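Local coordinates for hemolysin-like protein containing CBS domains (Oenococcus oeni, PDB 3OCO) that is of unknown molecular function but forms the paired CBS-domain part of a membrane protein that may bind flavin adenine dinucleotide, at residues K20-V25 and G130-K135; P57-A60 and K66-G69; N73-R78 and I91-V96. All coordinates share one frame; numbering follows the deposited sequence. Where two conformers were deposited one is given.

Contact 1: residues K20-V25 and G130-K135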
loop_
_atom_site.group_PDB
_atom_site.type_symbol
_atom_site.label_atom_id
_atom_site.label_comp_id
_atom_site.label_asym_id
_atom_site.label_seq_id
_atom_site.Cartn_x
_atom_site.Cartn_y
_atom_site.Cartn_z
ATOM N N LYS A 20 0.348 -21.598 -5.820
ATOM C CA LYS A 20 0.998 -21.498 -4.514
ATOM C C LYS A 20 -0.020 -21.444 -3.381
ATOM O O LYS A 20 -1.208 -21.213 -3.605
ATOM C CB LYS A 20 1.904 -20.267 -4.457
ATOM C CG LYS A 20 3.278 -20.460 -5.077
ATOM C CD LYS A 20 3.864 -19.124 -5.536
ATOM C CE LYS A 20 5.228 -19.313 -6.187
ATOM N NZ LYS A 20 6.231 -19.815 -5.202
ATOM N N VAL A 21 0.450 -21.662 -2.160
ATOM C CA VAL A 21 -0.422 -21.564 -0.993
ATOM C C VAL A 21 0.031 -20.485 -0.011
ATOM O O VAL A 21 1.116 -19.915 -0.131
ATOM C CB VAL A 21 -0.537 -22.893 -0.249
ATOM C CG1 VAL A 21 -1.130 -23.946 -1.151
ATOM C CG2 VAL A 21 0.820 -23.324 0.269
ATOM N N ALA A 22 -0.817 -20.228 0.973
ATOM C CA ALA A 22 -0.570 -19.195 1.961
ATOM C C ALA A 22 0.860 -19.189 2.539
ATOM O O ALA A 22 1.475 -18.129 2.674
ATOM C CB ALA A 22 -1.611 -19.289 3.073
ATOM N N SER A 23 1.388 -20.358 2.875
ATOM C CA SER A 23 2.701 -20.447 3.514
ATOM C C SER A 23 3.893 -20.103 2.611
ATOM O O SER A 23 5.001 -19.886 3.095
ATOM C CB SER A 23 2.892 -21.830 4.159
ATOM O OG SER A 23 2.766 -22.874 3.214
ATOM N N ASP A 24 3.666 -20.058 1.303
ATOM C CA ASP A 24 4.729 -19.726 0.354
ATOM C C ASP A 24 4.969 -18.209 0.248
ATOM O O ASP A 24 6.057 -17.760 -0.119
ATOM C CB ASP A 24 4.387 -20.273 -1.038
ATOM C CG ASP A 24 4.031 -21.756 -1.025
ATOM O OD1 ASP A 24 4.176 -22.418 -2.071
ATOM O OD2 ASP A 24 3.597 -22.261 0.024
ATOM N N VAL A 25 3.950 -17.434 0.601
ATOM C CA VAL A 25 3.874 -16.021 0.262
ATOM C C VAL A 25 3.918 -15.138 1.502
ATOM O O VAL A 25 4.211 -13.946 1.435
ATOM C CB VAL A 25 2.553 -15.750 -0.495
ATOM C CG1 VAL A 25 2.255 -14.272 -0.560
ATOM C CG2 VAL A 25 2.611 -16.343 -1.895
ATOM N N GLY A 130 2.088 -16.759 10.049
ATOM C CA GLY A 130 2.497 -15.494 9.470
ATOM C C GLY A 130 1.280 -14.759 8.927
ATOM O O GLY A 130 0.135 -15.202 9.145
ATOM N N ILE A 131 1.515 -13.641 8.223
ATOM C CA ILE A 131 0.425 -12.842 7.686
ATOM C C ILE A 131 0.620 -12.557 6.199
ATOM O O ILE A 131 1.730 -12.674 5.666
ATOM C CB ILE A 131 0.279 -11.474 8.415
ATOM C CG1 ILE A 131 1.424 -10.519 8.050
ATOM C CG2 ILE A 131 0.185 -11.652 9.906
ATOM C CD1 ILE A 131 1.331 -9.145 8.720
ATOM N N ILE A 132 -0.469 -12.168 5.545
ATOM C CA ILE A 132 -0.431 -11.771 4.137
ATOM C C ILE A 132 -1.241 -10.518 3.882
ATOM O O ILE A 132 -2.359 -10.380 4.385
ATOM C CB ILE A 132 -1.029 -12.834 3.199
ATOM C CG1 ILE A 132 -0.170 -14.101 3.176
ATOM C CG2 ILE A 132 -1.203 -12.241 1.800
ATOM C CD1 ILE A 132 -0.910 -15.309 2.630
ATOM N N THR A 133 -0.665 -9.621 3.087
ATOM C CA THR A 133 -1.382 -8.477 2.534
ATOM C C THR A 133 -0.986 -8.243 1.075
ATOM O O THR A 133 -0.039 -8.849 0.566
ATOM C CB THR A 133 -1.094 -7.215 3.327
ATOM O OG1 THR A 133 0.291 -6.866 3.176
ATOM C CG2 THR A 133 -1.418 -7.447 4.808
ATOM N N ASP A 134 -1.720 -7.366 0.400
ATOM C CA ASP A 134 -1.404 -7.022 -0.972
ATOM C C ASP A 134 0.110 -6.873 -1.236
ATOM O O ASP A 134 0.624 -7.409 -2.204
ATOM C CB ASP A 134 -2.181 -5.766 -1.416
ATOM C CG ASP A 134 -2.055 -4.595 -0.430
ATOM O OD1 ASP A 134 -1.019 -4.480 0.265
ATOM O OD2 ASP A 134 -3.000 -3.781 -0.354
ATOM N N LYS A 135 0.832 -6.156 -0.386
ATOM C CA LYS A 135 2.262 -5.977 -0.620
ATOM C C LYS A 135 2.990 -7.307 -0.843
ATOM O O LYS A 135 3.925 -7.372 -1.631
ATOM C CB LYS A 135 2.924 -5.134 0.487
ATOM C CG LYS A 135 3.202 -5.857 1.801
ATOM C CD LYS A 135 3.829 -4.916 2.850
ATOM C CE LYS A 135 2.863 -3.804 3.286
ATOM N NZ LYS A 135 3.419 -2.915 4.361
#

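Contact 2: residues P57-A60 and K66-G69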
loop_
_atom_site.group_PDB
_atom_site.type_symbol
_atom_site.label_atom_id
_atom_site.label_comp_id
_atom_site.label_asym_id
_atom_site.label_seq_id
_atom_site.Cartn_x
_atom_site.Cartn_y
_atom_site.Cartn_z
ATOM N N PRO A 57 -0.542 -6.039 12.766
ATOM C CA PRO A 57 -1.326 -7.027 13.504
ATOM C C PRO A 57 -1.385 -6.639 14.975
ATOM O O PRO A 57 -0.358 -6.231 15.562
ATOM C CB PRO A 57 -0.500 -8.298 13.350
ATOM C CG PRO A 57 0.307 -8.079 12.115
ATOM C CD PRO A 57 0.638 -6.634 12.117
ATOM N N VAL A 58 -2.588 -6.698 15.541
ATOM C CA VAL A 58 -2.812 -6.440 16.957
ATOM C C VAL A 58 -2.923 -7.768 17.734
ATOM O O VAL A 58 -3.751 -8.601 17.395
ATOM C CB VAL A 58 -4.106 -5.623 17.159
ATOM C CG1 VAL A 58 -4.465 -5.534 18.635
ATOM C CG2 VAL A 58 -3.969 -4.228 16.539
ATOM N N THR A 59 -2.090 -7.962 18.761
ATOM C CA THR A 59 -2.129 -9.176 19.575
ATOM C C THR A 59 -3.004 -9.000 20.809
ATOM O O THR A 59 -3.155 -7.896 21.330
ATOM C CB THR A 59 -0.719 -9.606 20.062
ATOM O OG1 THR A 59 -0.201 -8.648 20.990
ATOM C CG2 THR A 59 0.244 -9.729 18.914
ATOM N N ALA A 60 -3.596 -10.091 21.264
ATOM C CA ALA A 60 -4.184 -10.128 22.604
ATOM C C ALA A 60 -3.129 -10.634 23.577
ATOM O O ALA A 60 -2.331 -11.507 23.234
ATOM C CB ALA A 60 -5.416 -11.038 22.637
ATOM N N LYS A 66 -1.988 -14.885 19.311
ATOM C CA LYS A 66 -3.339 -14.363 19.504
ATOM C C LYS A 66 -3.601 -13.024 18.756
ATOM O O LYS A 66 -3.887 -11.984 19.391
ATOM C CB LYS A 66 -3.596 -14.167 21.002
ATOM C CG LYS A 66 -3.669 -15.470 21.818
ATOM C CD LYS A 66 -3.852 -15.163 23.298
ATOM C CE LYS A 66 -3.807 -16.410 24.179
ATOM N NZ LYS A 66 -3.648 -16.049 25.638
ATOM N N ILE A 67 -3.505 -13.042 17.426
ATOM C CA ILE A 67 -3.828 -11.853 16.621
ATOM C C ILE A 67 -5.338 -11.644 16.531
ATOM O O ILE A 67 -6.046 -12.471 15.972
ATOM C CB ILE A 67 -3.304 -11.951 15.161
ATOM C CG1 ILE A 67 -1.792 -12.182 15.116
ATOM C CG2 ILE A 67 -3.687 -10.697 14.379
ATOM C CD1 ILE A 67 -1.055 -11.412 16.152
ATOM N N ILE A 68 -5.836 -10.537 17.060
ATOM C CA ILE A 68 -7.278 -10.284 17.040
ATOM C C ILE A 68 -7.739 -9.295 15.939
ATOM O O ILE A 68 -8.939 -9.145 15.690
ATOM C CB ILE A 68 -7.750 -9.793 18.413
ATOM C CG1 ILE A 68 -6.660 -8.950 19.067
ATOM C CG2 ILE A 68 -8.045 -10.971 19.331
ATOM C CD1 ILE A 68 -7.143 -8.132 20.247
ATOM N N GLY A 69 -6.788 -8.633 15.284
ATOM C CA GLY A 69 -7.105 -7.679 14.227
ATOM C C GLY A 69 -5.881 -6.914 13.744
ATOM O O GLY A 69 -4.753 -7.348 13.991
#

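Contact 3: residues N73-R78 and I91-V96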
loop_
_atom_site.group_PDB
_atom_site.type_symbol
_atom_site.label_atom_id
_atom_site.label_comp_id
_atom_site.label_asym_id
_atom_site.label_seq_id
_atom_site.Cartn_x
_atom_site.Cartn_y
_atom_site.Cartn_z
ATOM N N ASN A 73 -1.951 2.558 9.890
ATOM C CA ASN A 73 -1.143 3.778 10.117
ATOM C C ASN A 73 -1.949 5.086 10.084
ATOM O O ASN A 73 -1.852 5.906 11.008
ATOM C CB ASN A 73 0.119 3.853 9.225
ATOM C CG ASN A 73 -0.184 3.853 7.697
ATOM O OD1 ASN A 73 -1.333 3.858 7.248
ATOM N ND2 ASN A 73 0.877 3.850 6.909
ATOM N N TYR A 74 -2.767 5.258 9.044
ATOM C CA TYR A 74 -3.691 6.399 8.965
ATOM C C TYR A 74 -4.477 6.623 10.255
ATOM O O TYR A 74 -4.604 7.764 10.725
ATOM C CB TYR A 74 -4.681 6.212 7.822
ATOM C CG TYR A 74 -5.720 7.311 7.696
ATOM C CD1 TYR A 74 -5.391 8.556 7.174
ATOM C CD2 TYR A 74 -7.037 7.085 8.056
ATOM C CE1 TYR A 74 -6.349 9.545 7.042
ATOM C CE2 TYR A 74 -7.999 8.063 7.927
ATOM C CZ TYR A 74 -7.653 9.296 7.420
ATOM O OH TYR A 74 -8.625 10.270 7.290
ATOM N N ASP A 75 -5.006 5.534 10.813
ATOM C CA ASP A 75 -5.852 5.594 12.012
ATOM C C ASP A 75 -5.056 6.043 13.221
ATOM O O ASP A 75 -5.533 6.840 14.030
ATOM C CB ASP A 75 -6.472 4.219 12.304
ATOM C CG ASP A 75 -7.624 3.876 11.374
ATOM O OD1 ASP A 75 -8.279 4.806 10.851
ATOM O OD2 ASP A 75 -7.882 2.664 11.179
ATOM N N ILE A 76 -3.848 5.501 13.339
ATOM C CA ILE A 76 -2.877 5.898 14.354
ATOM C C ILE A 76 -2.504 7.392 14.276
ATOM O O ILE A 76 -2.615 8.126 15.281
ATOM C CB ILE A 76 -1.592 5.021 14.255
ATOM C CG1 ILE A 76 -1.953 3.540 14.424
ATOM C CG2 ILE A 76 -0.568 5.409 15.313
ATOM C CD1 ILE A 76 -0.887 2.563 13.936
ATOM N N VAL A 77 -2.051 7.872 13.110
ATOM C CA VAL A 77 -1.596 9.259 13.102
ATOM C C VAL A 77 -2.758 10.218 13.307
ATOM O O VAL A 77 -2.603 11.251 13.954
ATOM C CB VAL A 77 -0.686 9.669 11.871
ATOM C CG1 VAL A 77 -0.246 8.470 11.077
ATOM C CG2 VAL A 77 -1.350 10.739 10.999
ATOM N N ARG A 78 -3.918 9.876 12.762
ATOM C CA ARG A 78 -5.100 10.691 12.975
ATOM C C ARG A 78 -5.512 10.765 14.442
ATOM O O ARG A 78 -5.785 11.846 14.966
ATOM C CB ARG A 78 -6.274 10.154 12.191
ATOM C CG ARG A 78 -7.540 10.875 12.579
ATOM C CD ARG A 78 -8.648 10.526 11.644
ATOM N NE ARG A 78 -8.777 9.080 11.559
ATOM C CZ ARG A 78 -9.711 8.451 10.856
ATOM N NH1 ARG A 78 -10.612 9.144 10.157
ATOM N NH2 ARG A 78 -9.732 7.123 10.850
ATOM N N ILE A 91 -9.111 1.766 17.857
ATOM C CA ILE A 91 -8.982 1.865 16.392
ATOM C C ILE A 91 -8.916 0.524 15.613
ATOM O O ILE A 91 -9.175 0.479 14.418
ATOM C CB ILE A 91 -7.773 2.745 15.968
ATOM C CG1 ILE A 91 -6.447 2.131 16.424
ATOM C CG2 ILE A 91 -7.918 4.181 16.484
ATOM C CD1 ILE A 91 -5.243 2.885 15.886
HETATM N N MSE A 92 -8.561 -0.559 16.292
HETATM C CA MSE A 92 -8.391 -1.873 15.660
HETATM C C MSE A 92 -9.508 -2.268 14.686
HETATM O O MSE A 92 -10.687 -2.040 14.956
HETATM C CB MSE A 92 -8.294 -2.905 16.777
HETATM C CG MSE A 92 -8.077 -4.338 16.369
HETATM SE SE MSE A 92 -8.104 -5.437 18.010
HETATM C CE MSE A 92 -10.039 -5.632 18.180
ATOM N N ARG A 93 -9.149 -2.880 13.560
ATOM C CA ARG A 93 -10.158 -3.381 12.625
ATOM C C ARG A 93 -9.911 -4.842 12.276
ATOM O O ARG A 93 -8.826 -5.355 12.527
ATOM C CB ARG A 93 -10.247 -2.514 11.355
ATOM C CG ARG A 93 -8.983 -1.774 11.000
ATOM C CD ARG A 93 -9.229 -0.280 10.852
ATOM N NE ARG A 93 -9.598 0.101 9.495
ATOM C CZ ARG A 93 -10.113 1.280 9.164
ATOM N NH1 ARG A 93 -10.427 1.543 7.905
ATOM N NH2 ARG A 93 -10.325 2.197 10.096
ATOM N N ASP A 94 -10.924 -5.486 11.693
ATOM C CA ASP A 94 -10.981 -6.953 11.530
ATOM C C ASP A 94 -9.957 -7.565 10.590
ATOM O O ASP A 94 -9.476 -6.923 9.667
ATOM C CB ASP A 94 -12.357 -7.386 11.019
ATOM C CG ASP A 94 -13.458 -7.099 11.998
ATOM O OD1 ASP A 94 -13.140 -6.791 13.164
ATOM O OD2 ASP A 94 -14.640 -7.193 11.599
ATOM N N ILE A 95 -9.654 -8.834 10.813
ATOM C CA ILE A 95 -8.868 -9.584 9.853
ATOM C C ILE A 95 -9.620 -10.818 9.454
ATOM O O ILE A 95 -10.724 -11.066 9.941
ATOM C CB ILE A 95 -7.491 -9.955 10.398
ATOM C CG1 ILE A 95 -7.596 -10.561 11.803
ATOM C CG2 ILE A 95 -6.617 -8.714 10.431
ATOM C CD1 ILE A 95 -7.688 -12.090 11.847
ATOM N N VAL A 96 -9.041 -11.575 8.533
ATOM C CA VAL A 96 -9.543 -12.905 8.236
ATOM C C VAL A 96 -8.401 -13.912 8.444
ATOM O O VAL A 96 -7.231 -13.609 8.198
ATOM C CB VAL A 96 -10.157 -12.984 6.824
ATOM C CG1 VAL A 96 -9.074 -12.869 5.757
ATOM C CG2 VAL A 96 -10.946 -14.272 6.659
HETATM O O HOH W 1 -6.778 0.798 12.579
#

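Contact 1: residues K20-V25 and G130-K135
The backbones of K20-V25 and G130-K135 stay well apart at V25 and I132, whose CA atoms are the nearest across the contact at 7.2 Å, so the I132 side chain has to reach across, to backbone as well as side-chain atoms. It leaves the main chain toward the short helical turn 22-25, and CG1 stands anti to its own carbonyl carbon, beside the backbone N (chi1 -67°). With the chain nearly extended at the next bond (chi2 162°), the terminal CD1 arrives over the A22 backbone. It lies 3.7 Å from A22 O and 4.1 Å from A22 CB, touching the carbonyl oxygen and the methyl group of one residue. V25 makes a looser contact, its CG1 lying 4.5 Å from I132 CG1, farther back along the isoleucine. All three touching residues are buried, yet the two segments cover only 126 Å² of each other, both sides summed; V121 of strand 119-122 also packs on both A22 and I132. The turn that presents A22 and V25 is weakly held: D24 N bonds to V21 O at 2.9 Å, while V25 N to A22 O is a weak bond of 3.3 Å. Within the paired CBS fold, the contact brings the N-terminal approach to strand 27-28 against the inner strand 128-132, and I131 shares a backbone hydrogen bond with V27 on that neighbouring strand. Just beyond I132 the chain turns into helix 134-142. T133 occupies its N-cap position, and the T133 backbone N is bonded by the carboxylate of D136, one half of a capping box. V25 packs on the same D136 and on V104 of helix 104-113, which places this face of the turn between two helices.

Contact 2: residues P57-A60 and K66-G69
The flat groups joining P57-A60 to K66-G69 are peptide units, and they meet at different tilts. V58 N approaches G69 O from above the carbonyl plane, 38° out of it, although the bond is short (2.7 Å) and its N-H points almost straight at the oxygen. I68 N instead meets V58 O nearly along the C=O axis, at 2.9 Å. The third bond, A60 N to K66 O, is again 2.7 Å. The two strands form a beta hairpin in the first CBS sequence repeat, interrupted by a beta bulge: V58 pairs with G69 as an antiparallel hydrogen-bonded pair, but T59 pairs with I67 as a non-hydrogen-bonded one, leaving I68 as the additional residue on its strand. The short strand segments run at 124° to each other, well short of exact antiparallel. On the face bearing T59 and I67, the two side chains meet obliquely and tightly, T59 CG2 lying 3.5 Å from I67 CD1. T59 CG2 stands anti to its own carbonyl carbon, while OG1 falls between N and C (chi1 67°), and that hydroxyl is hydrogen-bonded to D36 OD1. I67 also sends CG2 to P57 CB, at 4.1 Å. The bulge residue I68 swings its side chain back across the partner strand: CG1 sits 3.4 Å from V58 O, and CD1 reaches A60 CB. Toward the turn, A60 CB packs on K66 CB at 4.0 Å, whereas the lysine chain extends away to a weak, long ion pair with D61.

Contact 3: residues N73-R78 and I91-V96
I91 packs closely on I76 and on the CB of D75, while the D75 carboxylate and R93 form the polar side toward solvent. The I91 CD1 methyl is lodged against the helix, 3.7 Å from I76 CG1 and 4.0 Å from D75 CB. The side chains of I76 and I91 cross at about a right angle. I91 holds CG1 between its backbone N and carbonyl carbon (chi1 63°), which carries CD1 toward the backbone N and CG1 of I76. On the outer side, D75 and R93 come from opposite directions, and D75 OD2 forms a salt bridge of 2.7 Å with R93 NH2, the carboxylate and guanidinium planes being 46° apart. A water donates to the same OD2 (2.6 Å) and to I91 O (3.0 Å), bridging the helix side chain to the loop backbone. R78 NH2 forms a salt bridge to the other oxygen, D75 OD1, at 2.7 Å, with weak hydrogen-bond geometry; two arginines thus face one buried carboxylate, which would be expected to stabilise its negative charge. One face of the R78 guanidinium is covered by Y74, whose CE2 lies 3.4 Å above its plane, over the centre. Both arginines are exposed, and R93 reaches the acid through a chain bent at chi2 and chi3. The contact ties the start of helix 73-83 to the loop that leads into strand 96-99. I76 and I91 also pack on helix 41-51, R93 bonds through its backbone to Y70 of strand 66-72, and the Y74 hydroxyl is hydrogen-bonded to L49 O of the second subunit.

From the N terminus, K20-V25 comes first and meets G130-K135 near the C terminus, so contact 1 closes a loop of 104 residues that encloses the other two. Inside it, contact 2 closes early, over the turn of the 55-60/66-72 hairpin; contact 3 follows in series, closing over the rest of helix 73-83 and the loop after it. Neither loop crosses the other. Contacts 2 and 3 adjoin, with I68 CD1 3.6 Å from the SE atom of selenomethionine M92. Contact 1 reaches contact 2 through I131 CD1, 3.7 Å from P57 CG, although their centres are about 17 Å apart. Together they tie the hairpin sheet, the loop before strand 96-99 and the four-stranded sheet.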